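Local coordinates for uncharacterized protein (Enterococcus faecalis, PDB 2R41) that is of unknown function, though named GTP cyclohydrolase, and is a small alpha-beta protein of the DUF960 family, at residues Phe5-Ser10 with Leu46-His51; Arg89-Asp94 with Leu102-Met107; Leu55-Lys60 with Ala75-Phe80. One frame throughout, in Å; residues are numbered along the deposited sequence.

Interaction 1. Residues Phe5-Ser10 with Leu46-His51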
ATOM      1  N   PHE C   5       7.816  17.622 -14.700  1.00 88.52           N
ATOM      2  CA  PHE C   5       8.305  17.008 -13.472  1.00 83.98           C
ATOM      3  C   PHE C   5       9.013  18.032 -12.589  1.00 80.28           C
ATOM      4  O   PHE C   5       9.351  19.126 -13.039  1.00 81.50           O
ATOM      5  CB  PHE C   5       9.249  15.847 -13.792  1.00 84.67           C
ATOM      6  CG  PHE C   5      10.684  16.118 -13.440  1.00 84.17           C
ATOM      7  CD1 PHE C   5      11.549  16.666 -14.373  1.00 88.42           C
ATOM      8  CD2 PHE C   5      11.168  15.824 -12.175  1.00 79.79           C
ATOM      9  CE1 PHE C   5      12.869  16.916 -14.051  1.00 87.58           C
ATOM     10  CE2 PHE C   5      12.487  16.072 -11.849  1.00 78.88           C
ATOM     11  CZ  PHE C   5      13.340  16.617 -12.788  1.00 83.26           C
ATOM     12  N   GLU C   6       9.236  17.666 -11.331  1.00 75.37           N
ATOM     13  CA  GLU C   6       9.486  18.647 -10.282  1.00 70.38           C
ATOM     14  C   GLU C   6      10.337  18.056  -9.163  1.00 65.63           C
ATOM     15  O   GLU C   6      10.186  16.886  -8.808  1.00 64.27           O
ATOM     16  CB  GLU C   6       8.166  19.175  -9.714  1.00 70.62           C
ATOM     17  CG  GLU C   6       8.284  20.517  -9.010  1.00 70.21           C
ATOM     18  CD  GLU C   6       6.976  20.967  -8.391  1.00 71.24           C
ATOM     19  OE1 GLU C   6       5.989  21.133  -9.137  1.00 73.57           O
ATOM     20  OE2 GLU C   6       6.935  21.155  -7.156  1.00 70.24           O
ATOM     21  N   ARG C   7      11.231  18.870  -8.612  1.00 62.36           N
ATOM     22  CA  ARG C   7      12.308  18.367  -7.767  1.00 58.07           C
ATOM     23  C   ARG C   7      11.836  18.176  -6.330  1.00 55.26           C
ATOM     24  O   ARG C   7      11.453  19.135  -5.659  1.00 55.24           O
ATOM     25  CB  ARG C   7      13.506  19.317  -7.807  1.00 57.32           C
ATOM     26  CG  ARG C   7      14.770  18.748  -7.181  1.00 55.29           C
ATOM     27  CD  ARG C   7      15.888  18.635  -8.204  1.00 55.87           C
ATOM     28  NE  ARG C   7      15.929  17.314  -8.827  1.00 57.37           N
ATOM     29  CZ  ARG C   7      16.705  16.999  -9.858  1.00 59.16           C
ATOM     30  NH1 ARG C   7      16.676  15.772 -10.360  1.00 62.34           N
ATOM     31  NH2 ARG C   7      17.511  17.908 -10.387  1.00 56.38           N
ATOM     32  N   PHE C   8      11.868  16.933  -5.862  1.00 52.53           N
ATOM     33  CA  PHE C   8      11.120  16.541  -4.674  1.00 49.15           C
ATOM     34  C   PHE C   8       9.637  16.869  -4.823  1.00 49.84           C
ATOM     35  O   PHE C   8       8.991  17.313  -3.875  1.00 49.93           O
ATOM     36  CB  PHE C   8      11.688  17.231  -3.431  1.00 47.07           C
ATOM     37  CG  PHE C   8      13.053  16.744  -3.040  1.00 45.95           C
ATOM     38  CD1 PHE C   8      13.207  15.558  -2.342  1.00 44.09           C
ATOM     39  CD2 PHE C   8      14.184  17.472  -3.370  1.00 45.15           C
ATOM     40  CE1 PHE C   8      14.463  15.107  -1.979  1.00 42.67           C
ATOM     41  CE2 PHE C   8      15.442  17.027  -3.012  1.00 44.23           C
ATOM     42  CZ  PHE C   8      15.582  15.843  -2.315  1.00 44.01           C
ATOM     43  N   ASP C   9       9.106  16.647  -6.021  1.00 51.21           N
ATOM     44  CA  ASP C   9       7.663  16.657  -6.232  1.00 52.40           C
ATOM     45  C   ASP C   9       6.945  15.821  -5.177  1.00 51.60           C
ATOM     46  O   ASP C   9       7.364  14.705  -4.866  1.00 50.62           O
ATOM     47  CB  ASP C   9       7.322  16.143  -7.632  1.00 54.72           C
ATOM     48  CG  ASP C   9       5.879  16.402  -8.013  1.00 57.70           C
ATOM     49  OD1 ASP C   9       5.048  16.600  -7.102  1.00 58.61           O
ATOM     50  OD2 ASP C   9       5.574  16.409  -9.224  1.00 62.42           O
ATOM     51  N   SER C  10       5.863  16.366  -4.632  1.00 52.37           N
ATOM     52  CA  SER C  10       5.102  15.683  -3.593  1.00 51.65           C
ATOM     53  C   SER C  10       4.040  14.770  -4.198  1.00 53.68           C
ATOM     54  O   SER C  10       3.395  13.998  -3.489  1.00 54.61           O
ATOM     55  CB  SER C  10       4.449  16.698  -2.652  1.00 51.77           C
ATOM     56  OG  SER C  10       3.599  17.579  -3.364  1.00 54.56           O
ATOM     57  N   LEU C  46      16.563  23.320  -6.239  1.00 44.32           N
ATOM     58  CA  LEU C  46      16.930  22.131  -5.477  1.00 42.86           C
ATOM     59  C   LEU C  46      17.820  21.189  -6.248  1.00 44.23           C
ATOM     60  O   LEU C  46      17.579  20.857  -7.416  1.00 45.10           O
ATOM     61  CB  LEU C  46      15.682  21.420  -5.000  1.00 40.99           C
ATOM     62  CG  LEU C  46      15.036  22.245  -3.912  1.00 40.65           C
ATOM     63  CD1 LEU C  46      13.727  21.667  -3.486  1.00 39.49           C
ATOM     64  CD2 LEU C  46      15.985  22.304  -2.739  1.00 40.93           C
ATOM     65  N   ASN C  47      18.878  20.793  -5.568  1.00 44.64           N
ATOM     66  CA  ASN C  47      19.782  19.759  -6.008  1.00 46.68           C
ATOM     67  C   ASN C  47      19.003  18.486  -5.856  1.00 45.30           C
ATOM     68  O   ASN C  47      18.059  18.435  -5.106  1.00 43.87           O
ATOM     69  CB  ASN C  47      20.909  19.759  -4.997  1.00 47.60           C
ATOM     70  CG  ASN C  47      22.180  19.167  -5.520  1.00 53.12           C
ATOM     71  OD1 ASN C  47      22.323  17.931  -5.632  1.00 57.27           O
ATOM     72  ND2 ASN C  47      23.163  20.041  -5.778  1.00 59.16           N
ATOM     73  N   ASP C  48      19.363  17.433  -6.543  1.00 46.44           N
ATOM     74  CA  ASP C  48      18.586  16.224  -6.362  1.00 45.73           C
ATOM     75  C   ASP C  48      18.985  15.520  -5.099  1.00 44.11           C
ATOM     76  O   ASP C  48      18.446  14.482  -4.789  1.00 43.72           O
ATOM     77  CB  ASP C  48      18.761  15.289  -7.544  1.00 48.11           C
ATOM     78  CG  ASP C  48      20.179  14.755  -7.672  1.00 51.62           C
ATOM     79  OD1 ASP C  48      20.985  14.953  -6.733  1.00 56.55           O
ATOM     80  OD2 ASP C  48      20.501  14.116  -8.704  1.00 55.44           O
ATOM     81  N   LEU C  49      19.966  16.058  -4.385  1.00 44.15           N
ATOM     82  CA  LEU C  49      20.376  15.457  -3.120  1.00 43.04           C
ATOM     83  C   LEU C  49      20.575  16.511  -2.050  1.00 42.70           C
ATOM     84  O   LEU C  49      21.212  17.536  -2.295  1.00 43.06           O
ATOM     85  CB  LEU C  49      21.628  14.654  -3.300  1.00 43.88           C
ATOM     86  CG  LEU C  49      22.203  14.130  -1.997  1.00 43.03           C
ATOM     87  CD1 LEU C  49      21.539  12.855  -1.576  1.00 41.33           C
ATOM     88  CD2 LEU C  49      23.660  13.887  -2.299  1.00 48.01           C
ATOM     89  N   LEU C  50      19.996  16.259  -0.878  1.00 41.74           N
ATOM     90  CA  LEU C  50      19.812  17.279   0.143  1.00 41.55           C
ATOM     91  C   LEU C  50      20.348  16.810   1.474  1.00 42.56           C
ATOM     92  O   LEU C  50      19.981  15.713   1.926  1.00 42.81           O
ATOM     93  CB  LEU C  50      18.333  17.526   0.280  1.00 39.81           C
ATOM     94  CG  LEU C  50      17.712  18.664  -0.504  1.00 39.10           C
ATOM     95  CD1 LEU C  50      18.200  18.811  -1.891  1.00 38.73           C
ATOM     96  CD2 LEU C  50      16.241  18.475  -0.500  1.00 38.76           C
ATOM     97  N   HIS C  51      21.216  17.606   2.101  1.00 44.23           N
ATOM     98  CA  HIS C  51      21.819  17.234   3.388  1.00 45.66           C
ATOM     99  C   HIS C  51      20.974  17.830   4.506  1.00 44.97           C
ATOM    100  O   HIS C  51      20.588  19.003   4.454  1.00 46.18           O
ATOM    101  CB  HIS C  51      23.244  17.759   3.527  1.00 47.42           C
ATOM    102  CG  HIS C  51      24.193  17.323   2.435  1.00 55.40           C
ATOM    103  ND1 HIS C  51      23.862  17.320   1.089  1.00 60.64           N
ATOM    104  CD2 HIS C  51      25.500  16.949   2.488  1.00 60.77           C
ATOM    105  CE1 HIS C  51      24.909  16.946   0.367  1.00 60.46           C
ATOM    106  NE2 HIS C  51      25.915  16.715   1.190  1.00 62.27           N
TER
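The loop 5-10, ahead of the first strand, lies against the chain that runs into strand 49-57, and no hydrogen bond crosses between them. One backbone bond acts within 5-10: D9 N donates to E6 O at 3.0 Å, closing a type II turn with R7 and F8 at its corners, so that both side chains lean on 46-51. Apolar contact is carried by F8 and L50, which meet tip to tip, F8 CE2 and CZ against the end of L50. L46 CD1 approaches F8 CD2 obliquely at 4.2 Å, while the carbonyl O of N47 sits at the ring edge, 3.6 Å from F8 CE2. W33 and I36 of helix 26-40 also touch the F8 side chain.

The R7 chain, with CG anti to the backbone N (chi1 -169°), slides past L46 in the opposite direction, R7 CG lying 3.6 Å from L46 CB. Beyond it the guanidinium lies flat on D48: CB stands 3.4 Å above the centre of the R7 plane, and F5 CZ lies over the rim of the opposite face. Charge enters weakly, since D48 OD2 is 4.5 Å from R7 NH1 and well out of the guanidinium plane. The attraction is therefore probably diffuse, and the contact rests on van der Waals fit, with the aromatic ring inward and the charged pair toward the margin.

Interaction 2. Residues Arg89-Asp94 with Leu102-Met107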
ATOM      1  N   ARG C  89      23.042  12.875  10.850  1.00 53.70           N
ATOM      2  CA  ARG C  89      22.577  13.512   9.622  1.00 51.38           C
ATOM      3  C   ARG C  89      21.810  12.565   8.721  1.00 49.16           C
ATOM      4  O   ARG C  89      22.015  11.366   8.805  1.00 49.97           O
ATOM      5  CB  ARG C  89      23.723  14.211   8.882  1.00 52.84           C
ATOM      6  CG  ARG C  89      24.846  13.376   8.389  1.00 55.25           C
ATOM      7  CD  ARG C  89      26.053  14.298   8.140  1.00 63.60           C
ATOM      8  NE  ARG C  89      26.803  13.928   6.927  1.00 70.53           N
ATOM      9  CZ  ARG C  89      27.568  12.826   6.772  1.00 73.62           C
ATOM     10  NH1 ARG C  89      27.719  11.917   7.755  1.00 74.06           N
ATOM     11  NH2 ARG C  89      28.172  12.608   5.601  1.00 73.58           N
ATOM     12  N   ILE C  90      20.913  13.096   7.894  1.00 46.63           N
ATOM     13  CA  ILE C  90      20.258  12.306   6.845  1.00 45.20           C
ATOM     14  C   ILE C  90      20.221  13.031   5.498  1.00 44.26           C
ATOM     15  O   ILE C  90      20.422  14.249   5.411  1.00 43.60           O
ATOM     16  CB  ILE C  90      18.806  11.924   7.185  1.00 44.64           C
ATOM     17  CG1 ILE C  90      17.917  13.145   7.143  1.00 45.18           C
ATOM     18  CG2 ILE C  90      18.690  11.263   8.550  1.00 45.29           C
ATOM     19  CD1 ILE C  90      16.957  13.243   8.347  1.00 49.72           C
ATOM     20  N   PHE C  91      19.935  12.262   4.453  1.00 43.27           N
ATOM     21  CA  PHE C  91      19.885  12.782   3.115  1.00 42.71           C
ATOM     22  C   PHE C  91      18.491  12.609   2.573  1.00 41.62           C
ATOM     23  O   PHE C  91      17.803  11.618   2.920  1.00 42.21           O
ATOM     24  CB  PHE C  91      20.801  11.965   2.256  1.00 44.56           C
ATOM     25  CG  PHE C  91      22.247  12.261   2.459  1.00 48.55           C
ATOM     26  CD1 PHE C  91      22.662  13.319   3.276  1.00 51.64           C
ATOM     27  CD2 PHE C  91      23.214  11.532   1.779  1.00 52.03           C
ATOM     28  CE1 PHE C  91      24.031  13.625   3.440  1.00 53.53           C
ATOM     29  CE2 PHE C  91      24.585  11.845   1.924  1.00 54.52           C
ATOM     30  CZ  PHE C  91      24.986  12.883   2.762  1.00 53.65           C
ATOM     31  N   ALA C  92      18.044  13.562   1.752  1.00 39.62           N
ATOM     32  CA  ALA C  92      16.869  13.346   0.915  1.00 37.87           C
ATOM     33  C   ALA C  92      17.360  13.212  -0.508  1.00 38.60           C
ATOM     34  O   ALA C  92      18.148  14.042  -1.017  1.00 39.84           O
ATOM     35  CB  ALA C  92      15.928  14.464   1.017  1.00 37.23           C
ATOM     36  N   PHE C  93      16.914  12.160  -1.165  1.00 38.10           N
ATOM     37  CA  PHE C  93      17.378  11.915  -2.507  1.00 38.39           C
ATOM     38  C   PHE C  93      16.264  11.670  -3.489  1.00 38.78           C
ATOM     39  O   PHE C  93      15.314  10.935  -3.224  1.00 38.57           O
ATOM     40  CB  PHE C  93      18.281  10.738  -2.528  1.00 38.43           C
ATOM     41  CG  PHE C  93      18.778  10.407  -3.883  1.00 41.11           C
ATOM     42  CD1 PHE C  93      19.490  11.353  -4.625  1.00 42.04           C
ATOM     43  CD2 PHE C  93      18.569   9.131  -4.425  1.00 42.62           C
ATOM     44  CE1 PHE C  93      20.001  11.039  -5.882  1.00 43.20           C
ATOM     45  CE2 PHE C  93      19.071   8.800  -5.688  1.00 43.62           C
ATOM     46  CZ  PHE C  93      19.801   9.757  -6.409  1.00 44.84           C
ATOM     47  N   ASP C  94      16.427  12.258  -4.655  1.00 39.78           N
ATOM     48  CA  ASP C  94      15.417  12.208  -5.654  1.00 41.17           C
ATOM     49  C   ASP C  94      16.068  11.678  -6.895  1.00 43.35           C
ATOM     50  O   ASP C  94      16.855  12.361  -7.503  1.00 45.35           O
ATOM     51  CB  ASP C  94      14.822  13.597  -5.877  1.00 40.91           C
ATOM     52  CG  ASP C  94      13.751  13.594  -6.941  1.00 43.96           C
ATOM     53  OD1 ASP C  94      13.460  12.482  -7.437  1.00 46.94           O
ATOM     54  OD2 ASP C  94      13.218  14.668  -7.319  1.00 44.87           O
ATOM     55  N   LEU C 102      17.384   8.831   3.577  1.00 40.10           N
ATOM     56  CA  LEU C 102      18.252   7.751   4.018  1.00 41.76           C
ATOM     57  C   LEU C 102      19.477   8.301   4.717  1.00 42.83           C
ATOM     58  O   LEU C 102      19.711   9.524   4.757  1.00 42.31           O
ATOM     59  CB  LEU C 102      18.654   6.849   2.849  1.00 42.27           C
ATOM     60  CG  LEU C 102      19.582   7.483   1.810  1.00 43.29           C
ATOM     61  CD1 LEU C 102      19.733   6.577   0.620  1.00 45.65           C
ATOM     62  CD2 LEU C 102      19.085   8.819   1.315  1.00 41.19           C
ATOM     63  N   LEU C 103      20.231   7.369   5.281  1.00 44.86           N
ATOM     64  CA  LEU C 103      21.402   7.656   6.074  1.00 46.76           C
ATOM     65  C   LEU C 103      22.565   7.663   5.142  1.00 48.96           C
ATOM     66  O   LEU C 103      22.528   6.969   4.147  1.00 50.24           O
ATOM     67  CB  LEU C 103      21.592   6.533   7.073  1.00 47.52           C
ATOM     68  CG  LEU C 103      21.097   6.764   8.491  1.00 46.70           C
ATOM     69  CD1 LEU C 103      19.882   7.646   8.497  1.00 44.58           C
ATOM     70  CD2 LEU C 103      20.804   5.422   9.104  1.00 46.90           C
ATOM     71  N   PRO C 104      23.579   8.489   5.416  1.00 50.60           N
ATOM     72  CA  PRO C 104      24.816   8.522   4.627  1.00 52.57           C
ATOM     73  C   PRO C 104      25.458   7.175   4.446  1.00 54.53           C
ATOM     74  O   PRO C 104      25.948   6.873   3.363  1.00 55.30           O
ATOM     75  CB  PRO C 104      25.704   9.450   5.434  1.00 53.31           C
ATOM     76  CG  PRO C 104      24.690  10.442   5.964  1.00 52.11           C
ATOM     77  CD  PRO C 104      23.570   9.546   6.436  1.00 50.42           C
ATOM     78  N   ALA C 105      25.423   6.366   5.492  1.00 56.13           N
ATOM     79  CA  ALA C 105      25.938   5.000   5.453  1.00 59.79           C
ATOM     80  C   ALA C 105      25.254   4.120   4.397  1.00 61.22           C
ATOM     81  O   ALA C 105      25.794   3.097   3.987  1.00 62.96           O
ATOM     82  CB  ALA C 105      25.789   4.360   6.825  1.00 59.81           C
ATOM     83  N   GLU C 106      24.059   4.517   3.978  1.00 61.43           N
ATOM     84  CA  GLU C 106      23.269   3.722   3.070  1.00 63.71           C
ATOM     85  C   GLU C 106      23.420   4.118   1.632  1.00 66.11           C
ATOM     86  O   GLU C 106      22.976   3.368   0.798  1.00 67.25           O
ATOM     87  CB  GLU C 106      21.796   3.786   3.443  1.00 61.68           C
ATOM     88  CG  GLU C 106      21.438   3.010   4.696  1.00 62.43           C
ATOM     89  CD  GLU C 106      19.993   3.224   5.130  1.00 61.52           C
ATOM     90  OE1 GLU C 106      19.576   4.410   5.214  1.00 62.08           O
ATOM     91  OE2 GLU C 106      19.287   2.209   5.405  1.00 63.26           O
HETATM   92  N   MSE C 107      23.995   5.296   1.342  1.00 69.08           N
HETATM   93  CA  MSE C 107      24.378   5.720  -0.028  1.00 72.85           C
HETATM   94  C   MSE C 107      25.245   4.672  -0.714  1.00 77.09           C
HETATM   95  O   MSE C 107      26.129   4.084  -0.083  1.00 78.67           O
HETATM   96  CB  MSE C 107      25.200   7.011   0.002  1.00 73.50           C
HETATM   97  CG  MSE C 107      24.478   8.268   0.420  1.00 73.59           C
HETATM   98 SE   MSE C 107      22.846   8.630  -0.553  0.70 77.57          SE
HETATM   99  CE  MSE C 107      23.443   9.148  -2.350  1.00 77.47           C
TER
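One proline carbon, P104 CG, serves two flat groups at once: the F91 ring and the R89 guanidinium, whose residues project from strand 89-94. Over F91 it makes a CH-pi contact, 4.1 Å from the ring centroid and 14° off the ring normal, though shifted toward the rim on the CE1 and CZ side. Against R89 it stands 3.8 Å above the centre of the guanidinium plane. R89 reaches it with CG between the backbone N and the carbonyl carbon (chi1 62°) and a further bend at chi3, so aliphatic stem and charged head both border the proline.

A different part of F91 meets M107, a selenomethionine. Its chain, bent at chi2 and chi3, crosses the aromatic side chain at about a right angle and sets SE at the ring edge, 3.7 Å from F91 CD2, a Met-aromatic contact in its selenium form. L102 CD2 lies 3.7 Å from F91 CB, while I90 CG2 touches L103 CD1 obliquely.

The backbones join through F91 and L102, a hydrogen-bonded antiparallel pair. F91 N donates to L102 O at 2.8 Å, nearly along the C=O axis, and L102 N returns a bond to F91 O at 2.9 Å. Just beyond, the chain turns into the 3-10 segment 104-106, where E106 OE1 accepts from L103 N with its anti lone pair; the same carboxylate also binds S17 OG and G19 N. H51 of the neighbouring strand 49-57 meets the F91 ring as well. The whole is the open end of the beta hairpin 89-94/98-102, its outgoing strand leading into a 3-10 turn that folds back over the side chains of its partner.

Interaction 3. Residues Leu55-Lys60 with Ala75-Phe80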
ATOM      1  N   LEU C  55      20.367  18.555  14.946  1.00 54.09           N
ATOM      2  CA  LEU C  55      21.224  18.994  16.042  1.00 55.95           C
ATOM      3  C   LEU C  55      20.424  19.150  17.320  1.00 57.96           C
ATOM      4  O   LEU C  55      19.203  19.365  17.256  1.00 57.95           O
ATOM      5  CB  LEU C  55      21.931  20.289  15.678  1.00 56.20           C
ATOM      6  CG  LEU C  55      22.652  20.321  14.319  1.00 54.42           C
ATOM      7  CD1 LEU C  55      22.897  21.750  13.896  1.00 52.69           C
ATOM      8  CD2 LEU C  55      23.946  19.516  14.324  1.00 54.29           C
ATOM      9  N   ASN C  56      21.088  18.996  18.473  1.00 60.39           N
ATOM     10  CA  ASN C  56      20.455  19.284  19.758  1.00 62.21           C
ATOM     11  C   ASN C  56      20.383  20.759  19.950  1.00 63.27           C
ATOM     12  O   ASN C  56      21.393  21.427  19.895  1.00 64.59           O
ATOM     13  CB  ASN C  56      21.211  18.696  20.949  1.00 64.71           C
ATOM     14  CG  ASN C  56      20.417  18.818  22.271  1.00 66.98           C
ATOM     15  OD1 ASN C  56      19.595  19.721  22.450  1.00 66.98           O
ATOM     16  ND2 ASN C  56      20.659  17.896  23.184  1.00 68.18           N
ATOM     17  N   ASN C  57      19.186  21.257  20.176  1.00 63.81           N
ATOM     18  CA  ASN C  57      18.991  22.644  20.512  1.00 66.52           C
ATOM     19  C   ASN C  57      18.174  22.787  21.800  1.00 69.56           C
ATOM     20  O   ASN C  57      16.937  22.939  21.762  1.00 69.73           O
ATOM     21  CB  ASN C  57      18.344  23.393  19.349  1.00 64.77           C
ATOM     22  CG  ASN C  57      18.099  24.859  19.663  1.00 66.10           C
ATOM     23  OD1 ASN C  57      18.691  25.426  20.573  1.00 67.89           O
ATOM     24  ND2 ASN C  57      17.225  25.472  18.898  1.00 65.79           N
ATOM     25  N   ASN C  58      18.887  22.733  22.930  1.00 72.64           N
ATOM     26  CA  ASN C  58      18.279  22.667  24.251  1.00 75.55           C
ATOM     27  C   ASN C  58      17.228  21.579  24.432  1.00 74.64           C
ATOM     28  O   ASN C  58      16.169  21.830  25.021  1.00 76.15           O
ATOM     29  CB  ASN C  58      17.680  24.011  24.610  1.00 77.73           C
ATOM     30  CG  ASN C  58      18.691  24.919  25.223  1.00 82.42           C
ATOM     31  OD1 ASN C  58      19.400  25.658  24.516  1.00 81.78           O
ATOM     32  ND2 ASN C  58      18.794  24.860  26.564  1.00 86.50           N
ATOM     33  N   GLY C  59      17.521  20.377  23.931  1.00 72.50           N
ATOM     34  CA  GLY C  59      16.638  19.228  24.105  1.00 71.30           C
ATOM     35  C   GLY C  59      15.691  19.075  22.940  1.00 68.27           C
ATOM     36  O   GLY C  59      15.116  18.014  22.772  1.00 67.84           O
ATOM     37  N   LYS C  60      15.527  20.127  22.136  1.00 66.30           N
ATOM     38  CA  LYS C  60      14.694  20.059  20.942  1.00 63.41           C
ATOM     39  C   LYS C  60      15.504  19.847  19.653  1.00 60.49           C
ATOM     40  O   LYS C  60      16.688  20.133  19.627  1.00 61.58           O
ATOM     41  CB  LYS C  60      13.857  21.304  20.843  1.00 63.89           C
ATOM     42  CG  LYS C  60      12.865  21.342  21.925  1.00 68.02           C
ATOM     43  CD  LYS C  60      11.699  22.253  21.594  1.00 72.15           C
ATOM     44  CE  LYS C  60      10.939  22.655  22.874  1.00 76.50           C
ATOM     45  NZ  LYS C  60      10.751  21.517  23.829  1.00 78.84           N
ATOM     46  N   ALA C  75      18.654  26.883   9.115  1.00 59.79           N
ATOM     47  CA  ALA C  75      18.416  26.221  10.392  1.00 58.40           C
ATOM     48  C   ALA C  75      16.924  26.258  10.674  1.00 57.45           C
ATOM     49  O   ALA C  75      16.320  27.322  10.638  1.00 58.39           O
ATOM     50  CB  ALA C  75      19.190  26.912  11.498  1.00 59.68           C
ATOM     51  N   ILE C  76      16.326  25.097  10.919  1.00 55.80           N
ATOM     52  CA  ILE C  76      14.887  25.010  11.135  1.00 55.41           C
ATOM     53  C   ILE C  76      14.663  24.422  12.502  1.00 55.53           C
ATOM     54  O   ILE C  76      15.004  23.274  12.740  1.00 54.67           O
ATOM     55  CB  ILE C  76      14.162  24.138  10.055  1.00 54.15           C
ATOM     56  CG1 ILE C  76      14.346  24.690   8.639  1.00 54.61           C
ATOM     57  CG2 ILE C  76      12.688  24.167  10.256  1.00 55.13           C
ATOM     58  CD1 ILE C  76      15.563  24.151   7.887  1.00 55.39           C
ATOM     59  N   ASP C  77      14.094  25.212  13.405  1.00 56.97           N
ATOM     60  CA  ASP C  77      13.893  24.747  14.775  1.00 58.14           C
ATOM     61  C   ASP C  77      12.643  23.923  14.867  1.00 57.08           C
ATOM     62  O   ASP C  77      11.579  24.388  14.531  1.00 57.89           O
ATOM     63  CB  ASP C  77      13.817  25.911  15.768  1.00 60.72           C
ATOM     64  CG  ASP C  77      15.149  26.675  15.898  1.00 64.03           C
ATOM     65  OD1 ASP C  77      15.094  27.898  16.193  1.00 67.13           O
ATOM     66  OD2 ASP C  77      16.246  26.069  15.706  1.00 65.51           O
ATOM     67  N   LEU C  78      12.767  22.695  15.329  1.00 55.76           N
ATOM     68  CA  LEU C  78      11.606  21.851  15.396  1.00 55.07           C
ATOM     69  C   LEU C  78      11.049  21.728  16.788  1.00 57.06           C
ATOM     70  O   LEU C  78      11.795  21.753  17.778  1.00 58.13           O
ATOM     71  CB  LEU C  78      11.921  20.465  14.865  1.00 53.61           C
ATOM     72  CG  LEU C  78      12.080  20.361  13.354  1.00 51.29           C
ATOM     73  CD1 LEU C  78      12.253  18.913  13.009  1.00 48.90           C
ATOM     74  CD2 LEU C  78      10.894  20.979  12.639  1.00 50.32           C
ATOM     75  N   PRO C  79       9.720  21.559  16.865  1.00 57.75           N
ATOM     76  CA  PRO C  79       9.062  21.397  18.139  1.00 59.30           C
ATOM     77  C   PRO C  79       9.483  20.119  18.806  1.00 58.76           C
ATOM     78  O   PRO C  79       9.424  20.039  20.015  1.00 61.16           O
ATOM     79  CB  PRO C  79       7.564  21.366  17.775  1.00 60.07           C
ATOM     80  CG  PRO C  79       7.489  20.977  16.337  1.00 57.97           C
ATOM     81  CD  PRO C  79       8.766  21.526  15.731  1.00 57.59           C
ATOM     82  N   PHE C  80       9.936  19.139  18.039  1.00 56.57           N
ATOM     83  CA  PHE C  80      10.199  17.798  18.600  1.00 57.29           C
ATOM     84  C   PHE C  80      11.382  17.654  19.548  1.00 57.80           C
ATOM     85  O   PHE C  80      12.294  18.458  19.560  1.00 58.13           O
ATOM     86  CB  PHE C  80      10.219  16.731  17.493  1.00 55.48           C
ATOM     87  CG  PHE C  80       9.014  16.792  16.637  1.00 56.08           C
ATOM     88  CD1 PHE C  80       7.743  16.593  17.204  1.00 60.17           C
ATOM     89  CD2 PHE C  80       9.113  17.135  15.305  1.00 54.76           C
ATOM     90  CE1 PHE C  80       6.587  16.689  16.435  1.00 60.31           C
ATOM     91  CE2 PHE C  80       7.972  17.241  14.514  1.00 55.62           C
ATOM     92  CZ  PHE C  80       6.708  17.015  15.075  1.00 58.56           C
TER
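A two-residue beta hairpin with a type I' turn joins strands 49-57 and 60-66, and its tip contacts the segment 75-80, on the outermost strand of the sheet on this side within the chain. N57 and K60 close the turn in both directions: N57 N donates to K60 O at 2.8 Å and K60 N to N57 O at 3.2 Å. N58 and G59 occupy its corners, both with positive phi; at G59 (phi 94°) a side chain would press on the preceding carbonyl. An Asx motif adds a third bond, N56 OD1 accepting from G59 N through an in-plane lone pair.

Toward 75-80, N57 and D77 cross obliquely over strand 60-66, amide and carboxylate planes 50° apart. T62 OG1 of that strand is hydrogen-bonded to both N57 ND2 and D77 OD2, so one hydroxyl ties the two side chains together.

K60 takes the other half of the contact, laying its aliphatic chain along a row of carbonyl oxygens near the corner at P79 and F80. Its backbone contributes a CA-H...O contact, K60 CA to F80 O at 3.2 Å. A third subunit packs against this corner, its D11 on K60 and its R14 on P79. Along the lysine chain, extended as far as CE and bent at chi4, K60 CB lies 3.7 Å from L78 O and K60 CD 3.5 Å from P79 O.

How the interactions relate
All three contacts belong to one mixed sheet. Interactions 1 and 2 meet directly across neighbouring strands: L50 N probably bonds A92 O and D48 O probably accepts from D94 N. Interaction 3 uses the far end of strand 49-57, on the opposite side of the chain's centre from interaction 1. Each is partly buried; interaction 2 lies closest to that centre and interaction 3 farthest, with F8 and L50 buried in interaction 1 and I90, F91 and L102 in interaction 2. Interaction 1 holds an irregular loop without a hydrogen bond between its segments, mostly through the loop's side chains; interaction 2 adds paired backbone to proline, selenium and aromatic packing; interaction 3 sets aliphatic carbons of K60 against carbonyl oxygens and links N57 and D77 through a shared hydroxyl.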